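Local coordinates for protein histidinol-phosphatase (Bordetella pertussis, PDB 3FVV) that probably removes phosphate from L-histidinol phosphate to give L-histidinol, a late step of histidine biosynthesis, as a magnesium-dependent member of the HAD-like hydrolase superfamily, at residues A112-T117 / H133-D138; G108-L113 / Q166-M171. One frame throughout, in Å; residues are numbered along the deposited sequence.

Contact 1 (A112-T117 / H133-D138); sequences ALVTAT and HLIATD. With SO4 (sulfate ion), chain C.
Ile135 O is gripped from several directions: Thr115 N donates to it at 3.0 Å, the CA-H of Val114 adds a weaker contact, and the hydroxyl of Ser155 bonds to it as well. One residue pair earlier, Ile135 N reaches Leu113 O at 2.7 Å in a nearly straight bond, and Leu113 N in turn binds His133 O. This ladder pairs two parallel strands in register. The bond from Thr137 N to Thr115 O, at 3.4 Å, is weak, at the point where the regular pairing of the two strands stops.

Apolar residues suit both faces of the sheet. Ile135 lies alongside Val114, and its CD1 reaches Ala112 CB at 3.7 Å; this face is covered by helix 158-170. On the other face Leu113 and Leu134 run side by side, CD2 of Leu113 meeting CD1 of Leu134 at 4.0 Å beneath helix 119-128, while Thr115 CG2 packs on Ala136 CB.

Thr115 has a branch for each task. Its OG1 stands anti to the backbone N (chi1 175°), accepts from Thr117 N in an ST turn and donates to sulfate O1 at 2.9 Å. Ala116 N points almost straight at sulfate O2, 2.8 Å away, and Leu11 N, Asp12 N and Lys160 NZ bond to the anion as well. A threonine at the end of this strand, gripping an anion, matches motif II of the HAD phosphatases, and the sulfate probably marks the site of the substrate phosphate.

Contact 2 (G108-L113 / Q166-M171); sequences GDLCAL and QWLAGM
Leu110 projects from its strand toward Trp167, and the two side chains meet tip to tip. Beyond CB, CG stands anti to the backbone N (chi1 175°) and already lies 4.0 Å from Trp167 CH2. The branch CD2 then does most of the touching: it comes to 3.7 Å from Trp167 CH2, approaching the ring obliquely, and to 4.0 Å from Leu168 CD2. Met171 CE borders the same methyl more loosely, at 4.4 Å. The other branch, CD1, turns to the imidazole of His133. A leucine suits this place because its forked end can serve the helix with one methyl and the adjacent strand with the other.

Two residues further along the strand, on the same face, Ala112 offers just its CB, which lies 3.8 Å from Trp167 CH2. The short side chain lets the indole's six-membered ring approach the strand; the axes of the two short segments are 12.1 Å apart, and Trp167, the large side chain here, bridges much of that gap, its CG anti to the backbone N (chi1 161°). Leu168 arrives differently, sliding past Leu110 in the opposite direction, and only its end draws near. No hydrogen bond crosses here; the contact is apolar packing, with Met171 at its exposed margin.

The last turn of helix 158-170 lies over the first half of strand 110-115, the directions of 166-170 and 110-113 differing by 139°, while Trp167 also touches Leu6 and Ile135 on the two flanking strands, 5-9 and 133-142.

Both contacts start from strand 110-115 and share Ala112 and Leu113; along the chain, 133-138 follows, then 166-171. Their centres lie 11 Å apart. Contact 1 pairs neighbouring strands near the middle of the molecule and ends at the anion site, whereas contact 2 sets the end of helix 158-170 on the outer part of the same sheet, its centre about 16 Å from the centre of the chain. They touch directly, as the indole of Trp167 meets the His133 ring. The same helix carries Lys160, which binds the sulfate, so one helix both packs on the sheet in contact 2 and contributes a ligand to the probable phosphate site.

Contact 1 (A112-T117 / H133-D138)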
loop_
_atom_site.group_PDB
_atom_site.type_symbol
_atom_site.label_atom_id
_atom_site.label_comp_id
_atom_site.label_asym_id
_atom_site.label_seq_id
_atom_site.Cartn_x
_atom_site.Cartn_y
_atom_site.Cartn_z
ATOM N N ALA A 112 8.080 -6.288 -5.689
ATOM C CA ALA A 112 6.821 -6.431 -4.981
ATOM C C ALA A 112 6.400 -5.059 -4.458
ATOM O O ALA A 112 7.247 -4.228 -4.002
ATOM C CB ALA A 112 6.970 -7.406 -3.782
ATOM N N LEU A 113 5.090 -4.850 -4.500
ATOM C CA LEU A 113 4.433 -3.743 -3.851
ATOM C C LEU A 113 3.984 -4.197 -2.452
ATOM O O LEU A 113 3.304 -5.237 -2.314
ATOM C CB LEU A 113 3.270 -3.258 -4.722
ATOM C CG LEU A 113 2.581 -1.922 -4.472
ATOM C CD1 LEU A 113 3.449 -0.712 -4.756
ATOM C CD2 LEU A 113 1.283 -1.820 -5.340
ATOM N N VAL A 114 4.414 -3.435 -1.429
ATOM C CA VAL A 114 4.112 -3.769 -0.044
ATOM C C VAL A 114 3.354 -2.626 0.608
ATOM O O VAL A 114 3.951 -1.560 0.916
ATOM C CB VAL A 114 5.414 -4.077 0.771
ATOM C CG1 VAL A 114 5.023 -4.775 2.095
ATOM C CG2 VAL A 114 6.385 -4.937 -0.045
ATOM N N THR A 115 2.059 -2.837 0.841
ATOM C CA THR A 115 1.160 -1.753 1.179
ATOM C C THR A 115 0.058 -2.158 2.162
ATOM O O THR A 115 -0.498 -3.244 2.066
ATOM C CB THR A 115 0.517 -1.194 -0.142
ATOM O OG1 THR A 115 -0.453 -0.196 0.170
ATOM C CG2 THR A 115 -0.147 -2.311 -0.928
ATOM N N ALA A 116 -0.274 -1.243 3.084
ATOM C CA ALA A 116 -1.363 -1.441 4.039
ATOM C C ALA A 116 -2.692 -1.296 3.343
ATOM O O ALA A 116 -3.688 -1.765 3.859
ATOM C CB ALA A 116 -1.306 -0.449 5.193
ATOM N N THR A 117 -2.742 -0.626 2.197
ATOM C CA THR A 117 -4.041 -0.456 1.534
ATOM C C THR A 117 -4.458 -1.838 0.972
ATOM O O THR A 117 -3.672 -2.537 0.385
ATOM C CB THR A 117 -4.025 0.692 0.531
ATOM O OG1 THR A 117 -3.842 1.939 1.233
ATOM C CG2 THR A 117 -5.360 0.791 -0.279
ATOM N N HIS A 133 4.014 -8.993 -7.948
ATOM C CA HIS A 133 3.810 -9.479 -6.550
ATOM C C HIS A 133 3.272 -8.372 -5.708
ATOM O O HIS A 133 3.820 -7.245 -5.740
ATOM C CB HIS A 133 5.146 -9.947 -5.982
ATOM C CG HIS A 133 5.715 -11.109 -6.742
ATOM N ND1 HIS A 133 5.161 -12.377 -6.662
ATOM C CD2 HIS A 133 6.696 -11.179 -7.665
ATOM C CE1 HIS A 133 5.804 -13.180 -7.492
ATOM N NE2 HIS A 133 6.741 -12.475 -8.110
ATOM N N LEU A 134 2.256 -8.689 -4.913
ATOM C CA LEU A 134 1.590 -7.703 -4.054
ATOM C C LEU A 134 1.528 -8.259 -2.649
ATOM O O LEU A 134 1.019 -9.348 -2.440
ATOM C CB LEU A 134 0.158 -7.503 -4.497
ATOM C CG LEU A 134 -0.703 -6.546 -3.648
ATOM C CD1 LEU A 134 -0.189 -5.120 -3.655
ATOM C CD2 LEU A 134 -2.128 -6.587 -4.122
ATOM N N ILE A 135 1.998 -7.492 -1.696
ATOM C CA ILE A 135 1.999 -7.918 -0.325
ATOM C C ILE A 135 1.197 -6.834 0.409
ATOM O O ILE A 135 1.747 -5.819 0.918
ATOM C CB ILE A 135 3.449 -8.097 0.200
ATOM C CG1 ILE A 135 4.242 -9.140 -0.636
ATOM C CG2 ILE A 135 3.443 -8.524 1.665
ATOM C CD1 ILE A 135 5.775 -8.921 -0.633
ATOM N N ALA A 136 -0.118 -7.038 0.413
ATOM C CA ALA A 136 -1.091 -6.055 0.918
ATOM C C ALA A 136 -1.976 -6.657 1.997
ATOM O O ALA A 136 -2.114 -7.854 2.082
ATOM C CB ALA A 136 -2.002 -5.523 -0.236
ATOM N N THR A 137 -2.584 -5.813 2.835
ATOM C CA THR A 137 -3.585 -6.292 3.807
ATOM C C THR A 137 -4.690 -6.940 2.966
ATOM O O THR A 137 -5.106 -6.396 1.938
ATOM C CB THR A 137 -4.076 -5.148 4.632
ATOM O OG1 THR A 137 -2.944 -4.670 5.358
ATOM C CG2 THR A 137 -5.251 -5.537 5.650
ATOM N N ASP A 138 -5.101 -8.130 3.360
ATOM C CA ASP A 138 -6.049 -8.886 2.576
ATOM C C ASP A 138 -7.403 -8.873 3.233
ATOM O O ASP A 138 -7.559 -9.248 4.407
ATOM C CB ASP A 138 -5.611 -10.342 2.372
ATOM C CG ASP A 138 -4.356 -10.449 1.476
ATOM O OD1 ASP A 138 -4.273 -9.738 0.427
ATOM O OD2 ASP A 138 -3.464 -11.241 1.851
HETATM S S SO4 C . 0.915 2.234 2.395
HETATM O O1 SO4 C . 1.228 1.992 0.935
HETATM O O2 SO4 C . 1.245 1.055 3.285
HETATM O O3 SO4 C . 1.588 3.481 2.724
HETATM O O4 SO4 C . -0.525 2.459 2.589
#

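Contact 2 (G108-L113 / Q166-M171)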
loop_
_atom_site.group_PDB
_atom_site.type_symbol
_atom_site.label_atom_id
_atom_site.label_comp_id
_atom_site.label_asym_id
_atom_site.label_seq_id
_atom_site.Cartn_x
_atom_site.Cartn_y
_atom_site.Cartn_z
ATOM N N GLY A 108 16.448 -7.161 -13.551
ATOM C CA GLY A 108 16.162 -8.521 -13.149
ATOM C C GLY A 108 15.724 -8.638 -11.690
ATOM O O GLY A 108 15.649 -9.717 -11.179
ATOM N N ASP A 109 15.488 -7.543 -10.994
ATOM C CA ASP A 109 15.196 -7.620 -9.565
ATOM C C ASP A 109 13.860 -8.337 -9.376
ATOM O O ASP A 109 13.003 -8.296 -10.266
ATOM C CB ASP A 109 15.211 -6.235 -8.917
ATOM C CG ASP A 109 16.621 -5.576 -8.948
ATOM O OD1 ASP A 109 17.591 -6.326 -9.315
ATOM O OD2 ASP A 109 16.748 -4.344 -8.590
ATOM N N LEU A 110 13.705 -9.052 -8.266
ATOM C CA LEU A 110 12.389 -9.546 -7.843
ATOM C C LEU A 110 11.635 -8.366 -7.205
ATOM O O LEU A 110 12.069 -7.873 -6.205
ATOM C CB LEU A 110 12.526 -10.693 -6.841
ATOM C CG LEU A 110 11.212 -11.217 -6.247
ATOM C CD1 LEU A 110 10.285 -11.662 -7.392
ATOM C CD2 LEU A 110 11.456 -12.333 -5.160
ATOM N N CYS A 111 10.522 -7.938 -7.776
ATOM C CA CYS A 111 9.817 -6.699 -7.353
ATOM C C CYS A 111 8.413 -6.987 -6.789
ATOM O O CYS A 111 7.672 -7.780 -7.337
ATOM C CB CYS A 111 9.660 -5.733 -8.526
ATOM S SG CYS A 111 11.241 -5.204 -9.188
ATOM N N ALA A 112 8.080 -6.288 -5.689
ATOM C CA ALA A 112 6.821 -6.431 -4.981
ATOM C C ALA A 112 6.400 -5.059 -4.458
ATOM O O ALA A 112 7.247 -4.228 -4.002
ATOM C CB ALA A 112 6.970 -7.406 -3.782
ATOM N N LEU A 113 5.090 -4.850 -4.500
ATOM C CA LEU A 113 4.433 -3.743 -3.851
ATOM C C LEU A 113 3.984 -4.197 -2.452
ATOM O O LEU A 113 3.304 -5.237 -2.314
ATOM C CB LEU A 113 3.270 -3.258 -4.722
ATOM C CG LEU A 113 2.581 -1.922 -4.472
ATOM C CD1 LEU A 113 3.449 -0.712 -4.756
ATOM C CD2 LEU A 113 1.283 -1.820 -5.340
ATOM N N GLN A 166 7.068 -14.194 4.975
ATOM C CA GLN A 166 6.167 -15.298 4.614
ATOM C C GLN A 166 6.092 -15.464 3.116
ATOM O O GLN A 166 6.159 -16.571 2.645
ATOM C CB GLN A 166 4.785 -15.128 5.213
ATOM C CG GLN A 166 4.827 -15.125 6.698
ATOM C CD GLN A 166 3.522 -14.820 7.361
ATOM O OE1 GLN A 166 2.754 -13.941 6.935
ATOM N NE2 GLN A 166 3.280 -15.514 8.490
ATOM N N TRP A 167 5.992 -14.360 2.358
ATOM C CA TRP A 167 5.931 -14.450 0.902
ATOM C C TRP A 167 7.199 -15.072 0.261
ATOM O O TRP A 167 7.116 -15.951 -0.590
ATOM C CB TRP A 167 5.599 -13.067 0.337
ATOM C CG TRP A 167 5.920 -12.863 -1.059
ATOM C CD1 TRP A 167 5.291 -13.398 -2.134
ATOM C CD2 TRP A 167 6.951 -12.034 -1.560
ATOM N NE1 TRP A 167 5.884 -12.947 -3.302
ATOM C CE2 TRP A 167 6.906 -12.108 -2.970
ATOM C CE3 TRP A 167 7.930 -11.256 -0.961
ATOM C CZ2 TRP A 167 7.800 -11.441 -3.782
ATOM C CZ3 TRP A 167 8.811 -10.568 -1.782
ATOM C CH2 TRP A 167 8.743 -10.684 -3.175
ATOM N N LEU A 168 8.362 -14.632 0.681
ATOM C CA LEU A 168 9.581 -15.176 0.139
ATOM C C LEU A 168 9.643 -16.696 0.393
ATOM O O LEU A 168 9.996 -17.482 -0.500
ATOM C CB LEU A 168 10.803 -14.467 0.750
ATOM C CG LEU A 168 10.967 -13.017 0.292
ATOM C CD1 LEU A 168 11.921 -12.237 1.193
ATOM C CD2 LEU A 168 11.378 -12.907 -1.201
ATOM N N ALA A 169 9.284 -17.125 1.595
ATOM C CA ALA A 169 9.376 -18.562 1.931
ATOM C C ALA A 169 8.400 -19.375 1.049
ATOM O O ALA A 169 8.732 -20.433 0.525
ATOM C CB ALA A 169 9.086 -18.753 3.394
ATOM N N GLY A 170 7.189 -18.867 0.873
ATOM C CA GLY A 170 6.276 -19.412 -0.142
ATOM C C GLY A 170 6.900 -19.633 -1.538
ATOM O O GLY A 170 6.544 -20.545 -2.254
ATOM N N MET A 171 7.866 -18.820 -1.915
ATOM C CA MET A 171 8.547 -19.010 -3.206
ATOM C C MET A 171 9.823 -19.826 -3.015
ATOM O O MET A 171 10.567 -20.079 -3.976
ATOM C CB MET A 171 8.856 -17.650 -3.808
ATOM C CG MET A 171 7.614 -16.864 -4.265
ATOM S SD MET A 171 8.078 -15.182 -4.909
ATOM C CE MET A 171 9.018 -15.749 -6.336
#